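Succinylglutamate desuccinylase/aspartoacylase (Shewanella frigidimarina, PDB 3LWU) binds a zinc ion and is probably a hydrolase of the succinylglutamate desuccinylase/aspartoacylase family, perhaps acting on ester bonds. Local coordinates at residues V56-N61 / I187-H192; P42-M47 / L91-N96; Y323-G328 / K335-I340; E329-G334 / C361-H366. One frame throughout, in Å; residues are numbered along the deposited sequence.

Contacts 1 and 2 belong to the body of the catalytic domain, contacts 3 and 4 to the beta-rich C-terminal part, with the centres of 1 and 3 about 31 Å apart. Contact 1 is fully buried and reaches the zinc; contact 2, also buried, lies one strand further out, where Ala92 bonds to the backbone of strand 56-60, and touches a second subunit. Contact 3 closes the ends of the loop between strands 319-323 and 336-341 on each other, and contact 4 fastens the loop's middle to the chain entering strand 362-366; both are only partly buried. Contact 1 adds a chain of polar side chains to its backbone pairing; the others combine few backbone bonds with apolar touches.

Contact 1 (V56-N61 / I187-H192); sequences VYIQAN and IVLDLH. With ZN (zinc ion), chain C.
Ile58 and Leu189 lie side by side at the apolar centre, pointing the same way from two parallel strands, with Ile58 CG1 3.9 Å from Leu189 CD1. On the same face Ile58 CG2 touches Leu191 CD1 at 4.0 Å; Val56 CG2 meets Ile187 CD1 before them and Ala60 CB meets Leu191 CB after them. Four backbone bonds, beginning with Tyr57 N to Ile187 O (2.9 Å), precede a weak last one from Asn61 N to Leu191 O. On the opposite face Val188 CG1 lies at the edge of the Tyr57 ring; beyond, the contact turns polar. Gln59 CG sits between its backbone N and carbonyl carbon (chi1 65°), and its extended chain brings the amide over Asp190. There Gln59 NE2, with its partner in the amide plane, meets Asp190 OD1 from above the carboxylate at 3.0 Å, while Gln59 OE1 takes Tyr57 OH on an in-plane lone pair at 2.8 Å. Tyr124 OH is a second partner of NE2. A leucine here would probably leave Tyr57 OH and Asp190 OD1 without these mates and the carboxylate freer to turn. Asp190 OD2 accepts a weak bond from His192 NE2, a second-shell link to the ring whose ND1 binds zinc at 2.1 Å, alongside His63 and Glu66. Strands 89-92 and 257-263 flank the pair; helix 68-80 covers the Ile58 face, and helices 170-182 and 230-247 cover the Tyr57 face.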
# COMPACT_ATOMS: atom_id res chain seq x y z
N VAL A 56 -35.58 11.05 -6.63
CA VAL A 56 -34.54 10.07 -6.86
C VAL A 56 -33.19 10.59 -6.41
O VAL A 56 -32.85 11.76 -6.65
CB VAL A 56 -34.48 9.71 -8.36
CG1 VAL A 56 -33.43 8.62 -8.67
CG2 VAL A 56 -35.88 9.29 -8.83
N TYR A 57 -32.41 9.71 -5.80
CA TYR A 57 -31.02 10.01 -5.42
C TYR A 57 -30.15 8.94 -6.03
O TYR A 57 -30.40 7.75 -5.85
CB TYR A 57 -30.83 10.03 -3.91
CG TYR A 57 -29.39 10.13 -3.47
CD1 TYR A 57 -28.73 11.36 -3.46
CD2 TYR A 57 -28.67 9.01 -3.10
CE1 TYR A 57 -27.45 11.47 -3.07
CE2 TYR A 57 -27.34 9.11 -2.73
CZ TYR A 57 -26.74 10.35 -2.71
OH TYR A 57 -25.43 10.50 -2.32
N ILE A 58 -29.17 9.36 -6.82
CA ILE A 58 -28.30 8.43 -7.53
C ILE A 58 -26.87 8.79 -7.20
O ILE A 58 -26.52 9.94 -7.35
CB ILE A 58 -28.49 8.57 -9.04
CG1 ILE A 58 -29.95 8.29 -9.42
CG2 ILE A 58 -27.55 7.61 -9.79
CD1 ILE A 58 -30.27 8.51 -10.95
N GLN A 59 -26.07 7.83 -6.73
CA GLN A 59 -24.67 8.08 -6.42
C GLN A 59 -23.79 7.02 -7.08
O GLN A 59 -24.25 5.94 -7.38
CB GLN A 59 -24.38 8.14 -4.92
CG GLN A 59 -24.62 6.82 -4.12
CD GLN A 59 -24.19 6.92 -2.67
OE1 GLN A 59 -24.25 8.00 -2.08
NE2 GLN A 59 -23.72 5.79 -2.10
N ALA A 60 -22.53 7.37 -7.34
CA ALA A 60 -21.56 6.43 -7.88
C ALA A 60 -20.25 6.51 -7.13
O ALA A 60 -19.92 7.57 -6.54
CB ALA A 60 -21.29 6.72 -9.40
N ASN A 61 -19.49 5.40 -7.16
CA ASN A 61 -18.01 5.44 -6.96
C ASN A 61 -17.62 5.59 -5.50
O ASN A 61 -16.54 6.06 -5.19
CB ASN A 61 -17.39 6.54 -7.85
CG ASN A 61 -15.91 6.32 -8.24
OD1 ASN A 61 -15.37 7.18 -8.94
ND2 ASN A 61 -15.28 5.19 -7.85
N ILE A 187 -36.56 7.00 -4.17
CA ILE A 187 -35.87 6.00 -4.95
C ILE A 187 -34.40 6.28 -4.82
O ILE A 187 -33.97 7.42 -5.05
CB ILE A 187 -36.24 6.10 -6.45
CG1 ILE A 187 -37.72 5.74 -6.66
CG2 ILE A 187 -35.36 5.15 -7.28
CD1 ILE A 187 -38.34 6.38 -7.94
N VAL A 188 -33.64 5.27 -4.42
CA VAL A 188 -32.20 5.40 -4.22
C VAL A 188 -31.49 4.39 -5.11
O VAL A 188 -31.82 3.22 -5.08
CB VAL A 188 -31.80 5.14 -2.74
CG1 VAL A 188 -30.23 5.00 -2.58
CG2 VAL A 188 -32.38 6.22 -1.85
N LEU A 189 -30.53 4.86 -5.92
CA LEU A 189 -29.72 3.99 -6.76
C LEU A 189 -28.27 4.23 -6.38
O LEU A 189 -27.75 5.36 -6.53
CB LEU A 189 -29.91 4.28 -8.24
CG LEU A 189 -31.35 4.28 -8.78
CD1 LEU A 189 -31.35 4.77 -10.23
CD2 LEU A 189 -32.03 2.94 -8.63
N ASP A 190 -27.63 3.17 -5.89
CA ASP A 190 -26.20 3.18 -5.55
C ASP A 190 -25.49 2.42 -6.64
O ASP A 190 -25.70 1.23 -6.79
CB ASP A 190 -25.98 2.52 -4.20
CG ASP A 190 -24.60 2.76 -3.62
OD1 ASP A 190 -23.83 3.57 -4.17
OD2 ASP A 190 -24.27 2.10 -2.59
N LEU A 191 -24.68 3.12 -7.42
CA LEU A 191 -24.00 2.55 -8.57
C LEU A 191 -22.58 2.09 -8.26
O LEU A 191 -21.71 2.90 -7.91
CB LEU A 191 -23.94 3.58 -9.69
CG LEU A 191 -25.22 4.26 -10.15
CD1 LEU A 191 -24.96 5.05 -11.37
CD2 LEU A 191 -26.39 3.26 -10.41
N HIS A 192 -22.37 0.79 -8.42
CA HIS A 192 -21.13 0.11 -8.15
C HIS A 192 -20.66 -0.66 -9.40
O HIS A 192 -21.31 -0.65 -10.43
CB HIS A 192 -21.34 -0.87 -7.00
CG HIS A 192 -21.47 -0.23 -5.65
ND1 HIS A 192 -20.50 -0.37 -4.68
CD2 HIS A 192 -22.46 0.50 -5.10
CE1 HIS A 192 -20.91 0.23 -3.58
NE2 HIS A 192 -22.09 0.79 -3.81
ZN ZN C . -18.77 -1.48 -4.81

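Contact 2 (P42-M47 / L91-N96)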
# COMPACT_ATOMS: atom_id res chain seq x y z
N PRO A 42 -19.43 16.55 -5.85
CA PRO A 42 -20.27 17.40 -6.68
C PRO A 42 -21.69 16.83 -6.74
O PRO A 42 -21.86 15.64 -6.84
CB PRO A 42 -19.59 17.33 -8.05
CG PRO A 42 -18.87 16.02 -8.07
CD PRO A 42 -18.52 15.70 -6.64
N ILE A 43 -22.68 17.71 -6.64
CA ILE A 43 -24.08 17.37 -6.63
C ILE A 43 -24.75 18.13 -7.80
O ILE A 43 -24.55 19.34 -7.99
CB ILE A 43 -24.75 17.73 -5.26
CG1 ILE A 43 -24.01 17.01 -4.08
CG2 ILE A 43 -26.23 17.41 -5.23
CD1 ILE A 43 -24.11 15.51 -4.07
N TYR A 44 -25.54 17.38 -8.57
CA TYR A 44 -26.30 17.89 -9.69
C TYR A 44 -27.75 17.57 -9.39
O TYR A 44 -28.09 16.45 -9.00
CB TYR A 44 -25.90 17.17 -11.00
CG TYR A 44 -24.47 17.43 -11.40
CD1 TYR A 44 -24.11 18.61 -12.02
CD2 TYR A 44 -23.47 16.51 -11.12
CE1 TYR A 44 -22.76 18.86 -12.40
CE2 TYR A 44 -22.11 16.77 -11.47
CZ TYR A 44 -21.79 17.94 -12.12
OH TYR A 44 -20.49 18.19 -12.52
N SER A 45 -28.60 18.56 -9.58
CA SER A 45 -30.01 18.41 -9.30
C SER A 45 -30.87 18.81 -10.50
O SER A 45 -30.74 19.92 -10.99
CB SER A 45 -30.36 19.24 -8.05
OG SER A 45 -31.76 19.23 -7.87
N PHE A 46 -31.70 17.89 -10.99
CA PHE A 46 -32.72 18.22 -11.97
C PHE A 46 -34.03 18.38 -11.21
O PHE A 46 -34.59 17.42 -10.70
CB PHE A 46 -32.87 17.11 -13.04
CG PHE A 46 -31.71 17.04 -14.04
CD1 PHE A 46 -30.55 16.41 -13.73
CD2 PHE A 46 -31.83 17.59 -15.30
CE1 PHE A 46 -29.50 16.37 -14.65
CE2 PHE A 46 -30.82 17.53 -16.21
CZ PHE A 46 -29.65 16.93 -15.89
N MSE A 47 -34.51 19.61 -11.12
CA MSE A 47 -35.73 19.90 -10.35
C MSE A 47 -36.91 19.28 -11.01
O MSE A 47 -37.06 19.45 -12.19
CB MSE A 47 -36.06 21.37 -10.41
CG MSE A 47 -35.51 22.20 -9.33
SE MSE A 47 -36.34 23.95 -9.67
CE MSE A 47 -34.59 24.82 -9.37
N LEU A 91 -28.02 13.72 -8.32
CA LEU A 91 -26.97 12.81 -8.71
C LEU A 91 -25.68 13.21 -8.00
O LEU A 91 -25.32 14.38 -7.98
CB LEU A 91 -26.80 12.81 -10.24
CG LEU A 91 -28.12 12.44 -10.95
CD1 LEU A 91 -28.79 13.73 -11.39
CD2 LEU A 91 -27.89 11.52 -12.16
N ALA A 92 -24.99 12.21 -7.43
CA ALA A 92 -23.75 12.42 -6.70
C ALA A 92 -22.68 11.52 -7.30
O ALA A 92 -22.44 10.43 -6.78
CB ALA A 92 -23.92 12.15 -5.20
N PRO A 93 -22.06 11.95 -8.41
CA PRO A 93 -20.95 11.14 -8.90
C PRO A 93 -19.71 11.41 -8.06
O PRO A 93 -19.70 12.32 -7.24
CB PRO A 93 -20.78 11.63 -10.33
CG PRO A 93 -21.15 13.03 -10.27
CD PRO A 93 -22.28 13.12 -9.27
N LEU A 94 -18.67 10.61 -8.24
CA LEU A 94 -17.40 10.84 -7.52
C LEU A 94 -17.66 10.99 -6.02
O LEU A 94 -17.19 11.93 -5.39
CB LEU A 94 -16.68 12.07 -8.09
CG LEU A 94 -16.32 12.06 -9.58
CD1 LEU A 94 -15.86 13.49 -10.04
CD2 LEU A 94 -15.25 11.00 -10.02
N ALA A 95 -18.42 10.07 -5.44
CA ALA A 95 -18.95 10.27 -4.10
C ALA A 95 -17.97 9.96 -2.98
O ALA A 95 -18.29 10.19 -1.83
CB ALA A 95 -20.26 9.46 -3.91
N ASN A 96 -16.79 9.41 -3.30
CA ASN A 96 -15.80 9.15 -2.28
C ASN A 96 -14.44 9.60 -2.76
O ASN A 96 -13.59 8.76 -3.14
CB ASN A 96 -15.81 7.67 -1.89
CG ASN A 96 -14.78 7.35 -0.79
OD1 ASN A 96 -14.14 8.28 -0.28
ND2 ASN A 96 -14.63 6.06 -0.42
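Tyr44 and Leu91 form an antiparallel hydrogen-bonded pair where strand 38-46 joins the end of strand 89-92 in the sheet of the catalytic domain. Both bonds of the pair are present: Tyr44 N to Leu91 O at 3.1 Å and Leu91 N to Tyr44 O at 2.8 Å. Side chains flank it on both faces. On one, Leu91 CD1 reaches the edge of the Phe46 ring, 4.0 Å from CD1, and Pro93 CG comes to the edge of the Tyr44 ring, 4.0 Å from CE2, proline and tyrosine crossing at about a right angle. On the other, Ile43 folds its chain back at chi2 (-66°) and sets CD1 3.6 Å from Ala92 CB. Pro93 has no backbone N-H to continue the pairing, and its CD lies instead 3.5 Å from Pro42 O. Further along, Pro42 CD touches Leu94 CB at 4.3 Å. The hydroxyl of Tyr44 bonds to the backbone of Ile343 and Tyr346 of the second subunit, whose Ile343 also packs on Pro93 and Leu94. Strand 24-32 pairs with 38-46 and strand 56-60 with 89-92, while helix 68-80 covers Tyr44, Phe46 and Pro93.

Contact 3 (Y323-G328 / K335-I340); sequences YCASVG and KPLVNI
Leu337 O is gripped by two consecutive backbone N-H groups, those of Cys324 and Ala325. The bond from Cys324 N is weak, 3.1 Å long and bent to 132° at the hydrogen; the one from Ala325 N to Leu337 O, 3.2 Å, is straighter, its donor tilted 25° from the carbonyl plane. One carbonyl thus holds the bend by which the chain leaves strand 319-323. Cys324 CB leans over the same oxygen, Leu337 O, at 3.6 Å and lies 3.8 Å from Pro336 O. The accepting residue is itself irregular: Leu337 and Val338 both face Ile355 in a classic beta bulge, where the chain turns a corner at Leu337 before running on as a strand of a four-stranded antiparallel sheet. Val338, the second residue of the bulge, forms a non-hydrogen-bonded antiparallel pair with Tyr323. Their side chains lie alongside each other and point the same way, Tyr323 CD1 4.0 Å from Val338 CG1. The Tyr323 ring also stacks on His366, and its hydroxyl bonds to Ser369 O. Although the CB of Leu337 points away from segment 323-328, with CG opposite the backbone N (chi1 -175°), its CD1 branch still touches Ala325 CB at 4.0 Å. Leu331 packs against both Ala325 and Leu337, and Ala325 O bonds to Tyr379 OH of strand 377-382.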
# COMPACT_ATOMS: atom_id res chain seq x y z
N TYR A 323 -8.56 -17.92 -15.69
CA TYR A 323 -10.00 -17.84 -15.45
C TYR A 323 -10.69 -18.37 -16.69
O TYR A 323 -10.77 -17.67 -17.67
CB TYR A 323 -10.41 -16.38 -15.12
CG TYR A 323 -9.79 -15.92 -13.80
CD1 TYR A 323 -10.34 -16.27 -12.59
CD2 TYR A 323 -8.61 -15.18 -13.79
CE1 TYR A 323 -9.75 -15.90 -11.40
CE2 TYR A 323 -8.02 -14.82 -12.62
CZ TYR A 323 -8.58 -15.18 -11.43
OH TYR A 323 -7.96 -14.83 -10.25
N CYS A 324 -11.12 -19.62 -16.68
CA CYS A 324 -11.73 -20.24 -17.85
C CYS A 324 -13.18 -19.88 -18.00
O CYS A 324 -13.66 -19.75 -19.11
CB CYS A 324 -11.65 -21.77 -17.76
SG CYS A 324 -10.00 -22.32 -17.60
N ALA A 325 -13.93 -19.78 -16.92
CA ALA A 325 -15.38 -19.58 -17.04
C ALA A 325 -15.64 -18.12 -17.27
O ALA A 325 -15.23 -17.27 -16.46
CB ALA A 325 -16.11 -20.04 -15.80
N SER A 326 -16.37 -17.82 -18.33
CA SER A 326 -16.81 -16.44 -18.63
C SER A 326 -17.86 -15.93 -17.66
O SER A 326 -18.85 -16.61 -17.37
CB SER A 326 -17.43 -16.39 -20.03
OG SER A 326 -16.47 -16.71 -21.02
N VAL A 327 -17.70 -14.70 -17.21
CA VAL A 327 -18.71 -14.09 -16.34
C VAL A 327 -20.01 -13.88 -17.12
O VAL A 327 -19.98 -13.56 -18.30
CB VAL A 327 -18.19 -12.78 -15.73
CG1 VAL A 327 -17.06 -13.11 -14.78
CG2 VAL A 327 -17.76 -11.70 -16.85
N GLY A 328 -21.15 -14.09 -16.47
CA GLY A 328 -22.42 -13.89 -17.10
C GLY A 328 -22.95 -15.03 -17.97
O GLY A 328 -24.02 -14.88 -18.54
N LYS A 335 -17.72 -28.50 -15.77
CA LYS A 335 -16.91 -27.67 -16.70
C LYS A 335 -15.93 -26.78 -15.92
O LYS A 335 -16.27 -26.28 -14.85
CB LYS A 335 -17.81 -26.83 -17.61
CG LYS A 335 -18.65 -27.65 -18.63
CD LYS A 335 -17.77 -28.17 -19.79
CE LYS A 335 -18.35 -29.42 -20.54
NZ LYS A 335 -18.96 -29.05 -21.86
N PRO A 336 -14.72 -26.54 -16.48
CA PRO A 336 -13.70 -25.88 -15.68
C PRO A 336 -14.04 -24.42 -15.32
O PRO A 336 -14.51 -23.64 -16.14
CB PRO A 336 -12.43 -25.97 -16.55
CG PRO A 336 -12.92 -25.96 -17.95
CD PRO A 336 -14.25 -26.79 -17.86
N LEU A 337 -13.85 -24.10 -14.06
CA LEU A 337 -13.97 -22.75 -13.57
C LEU A 337 -12.63 -22.02 -13.72
O LEU A 337 -12.56 -20.97 -14.33
CB LEU A 337 -14.37 -22.77 -12.10
CG LEU A 337 -14.67 -21.43 -11.46
CD1 LEU A 337 -16.10 -20.95 -11.86
CD2 LEU A 337 -14.51 -21.56 -9.93
N VAL A 338 -11.57 -22.60 -13.15
CA VAL A 338 -10.19 -22.10 -13.33
C VAL A 338 -9.22 -23.25 -13.60
O VAL A 338 -9.53 -24.42 -13.32
CB VAL A 338 -9.66 -21.35 -12.09
CG1 VAL A 338 -10.56 -20.19 -11.75
CG2 VAL A 338 -9.47 -22.28 -10.92
N ASN A 339 -8.08 -22.92 -14.19
CA ASN A 339 -6.91 -23.78 -14.13
C ASN A 339 -5.89 -23.13 -13.21
O ASN A 339 -5.68 -21.93 -13.25
CB ASN A 339 -6.34 -24.00 -15.53
CG ASN A 339 -7.37 -24.61 -16.49
OD1 ASN A 339 -8.05 -25.55 -16.13
ND2 ASN A 339 -7.48 -24.08 -17.70
N ILE A 340 -5.27 -23.91 -12.35
CA ILE A 340 -4.20 -23.43 -11.50
C ILE A 340 -2.87 -23.94 -12.03
O ILE A 340 -2.68 -25.14 -12.20
CB ILE A 340 -4.37 -23.93 -10.06
CG1 ILE A 340 -5.78 -23.60 -9.55
CG2 ILE A 340 -3.31 -23.32 -9.16
CD1 ILE A 340 -6.01 -24.01 -8.08

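Contact 4 (E329-G334 / C361-H366); sequences EPLTAG and CVPILH
Leu331 and Cys361 exchange two backbone hydrogen bonds, a single antiparallel hydrogen-bonded bridge that fastens the loop between strands 319-323 and 336-341 to the chain entering strand 362-366. Leu331 N meets Cys361 O nearly along the C=O axis at 2.7 Å; the return bond, Cys361 N to Leu331 O at 3.0 Å, comes in tilted 27° from the carbonyl plane. Over this bridge the leucine side chain covers both Cys361 and Pro363. Leu331 CB lies 4.1 Å from Cys361 SG and 3.9 Å from Pro363 CD, and the leucine crosses the proline ring at about a right angle. The first torsion of Leu331, chi1 -168°, turns CG away from the backbone N and brings CD2 within 4.2 Å of Cys361 SG. The proline methylene has a second neighbour: Pro363 CD stands 3.2 Å from Glu329 O, roughly at right angles to the direction of Leu331 CB. An alanine in the proline's place lacks these ring carbons, which would probably open a gap beside Glu329 O and leave the Leu331 side chain less firmly held. Around this first shell, Val381 backs Cys361 and Tyr379 packs on Pro363. Asp360 OD1 accepts a bond from Ala333 N further along the loop. Beyond the proline the strand is distorted by a classic beta bulge, in which Ile364 and Leu365 both face Lys380. Pro363 O itself takes a probable hydrogen bond from Gly328 N, 2.8 Å away, just before the loop segment begins.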
# COMPACT_ATOMS: atom_id res chain seq x y z
N GLU A 329 -22.24 -16.16 -18.06
CA GLU A 329 -22.64 -17.33 -18.88
C GLU A 329 -22.85 -18.54 -17.98
O GLU A 329 -22.04 -18.76 -17.08
CB GLU A 329 -21.52 -17.72 -19.87
CG GLU A 329 -21.67 -17.23 -21.31
CD GLU A 329 -20.47 -17.63 -22.19
OE1 GLU A 329 -20.03 -18.81 -22.12
OE2 GLU A 329 -19.97 -16.75 -22.94
N PRO A 330 -23.89 -19.36 -18.23
CA PRO A 330 -24.04 -20.60 -17.46
C PRO A 330 -22.84 -21.53 -17.52
O PRO A 330 -22.20 -21.68 -18.57
CB PRO A 330 -25.26 -21.28 -18.11
CG PRO A 330 -26.08 -20.17 -18.66
CD PRO A 330 -25.14 -19.00 -18.93
N LEU A 331 -22.54 -22.16 -16.38
CA LEU A 331 -21.46 -23.13 -16.28
C LEU A 331 -22.02 -24.43 -15.73
O LEU A 331 -22.31 -24.55 -14.54
CB LEU A 331 -20.34 -22.61 -15.39
CG LEU A 331 -19.03 -23.40 -15.43
CD1 LEU A 331 -18.26 -23.21 -16.79
CD2 LEU A 331 -18.17 -23.01 -14.23
N THR A 332 -22.16 -25.40 -16.62
CA THR A 332 -22.59 -26.73 -16.27
C THR A 332 -21.59 -27.35 -15.32
O THR A 332 -20.38 -27.23 -15.53
CB THR A 332 -22.67 -27.64 -17.54
OG1 THR A 332 -23.49 -27.01 -18.52
CG2 THR A 332 -23.24 -29.05 -17.22
N ALA A 333 -22.12 -28.01 -14.29
CA ALA A 333 -21.33 -28.76 -13.31
C ALA A 333 -20.26 -29.60 -14.00
O ALA A 333 -20.55 -30.31 -14.97
CB ALA A 333 -22.25 -29.67 -12.49
N GLY A 334 -19.03 -29.52 -13.51
CA GLY A 334 -17.96 -30.29 -14.11
C GLY A 334 -17.18 -29.55 -15.17
O GLY A 334 -16.05 -29.94 -15.46
N CYS A 361 -23.91 -23.51 -12.23
CA CYS A 361 -23.93 -22.16 -11.70
C CYS A 361 -23.87 -21.16 -12.82
O CYS A 361 -23.67 -21.54 -13.96
CB CYS A 361 -22.76 -21.97 -10.74
SG CYS A 361 -21.12 -21.87 -11.47
N VAL A 362 -24.07 -19.89 -12.48
CA VAL A 362 -23.72 -18.76 -13.35
C VAL A 362 -22.64 -17.97 -12.65
O VAL A 362 -22.91 -17.26 -11.67
CB VAL A 362 -24.97 -17.89 -13.68
CG1 VAL A 362 -24.60 -16.68 -14.51
CG2 VAL A 362 -26.06 -18.73 -14.38
N PRO A 363 -21.38 -18.07 -13.12
CA PRO A 363 -20.36 -17.26 -12.53
C PRO A 363 -20.61 -15.77 -12.80
O PRO A 363 -20.91 -15.39 -13.96
CB PRO A 363 -19.07 -17.73 -13.23
CG PRO A 363 -19.37 -19.05 -13.75
CD PRO A 363 -20.81 -18.96 -14.13
N ILE A 364 -20.51 -14.94 -11.75
CA ILE A 364 -20.85 -13.52 -11.89
C ILE A 364 -19.62 -12.63 -12.00
O ILE A 364 -19.60 -11.71 -12.81
CB ILE A 364 -21.77 -13.04 -10.75
CG1 ILE A 364 -23.14 -13.68 -10.91
CG2 ILE A 364 -21.90 -11.51 -10.71
CD1 ILE A 364 -23.79 -13.37 -12.30
N LEU A 365 -18.61 -12.91 -11.17
CA LEU A 365 -17.41 -12.11 -11.13
C LEU A 365 -16.25 -12.97 -10.68
O LEU A 365 -16.42 -14.02 -10.03
CB LEU A 365 -17.58 -10.88 -10.19
CG LEU A 365 -17.96 -11.14 -8.74
CD1 LEU A 365 -16.71 -11.30 -7.83
CD2 LEU A 365 -18.88 -10.02 -8.18
N HIS A 366 -15.05 -12.53 -11.05
CA HIS A 366 -13.84 -13.14 -10.53
C HIS A 366 -12.79 -12.13 -10.12
O HIS A 366 -12.86 -10.96 -10.44
CB HIS A 366 -13.27 -14.21 -11.50
CG HIS A 366 -12.66 -13.69 -12.76
ND1 HIS A 366 -11.41 -13.11 -12.81
CD2 HIS A 366 -13.11 -13.73 -14.05
CE1 HIS A 366 -11.12 -12.79 -14.07
NE2 HIS A 366 -12.14 -13.15 -14.84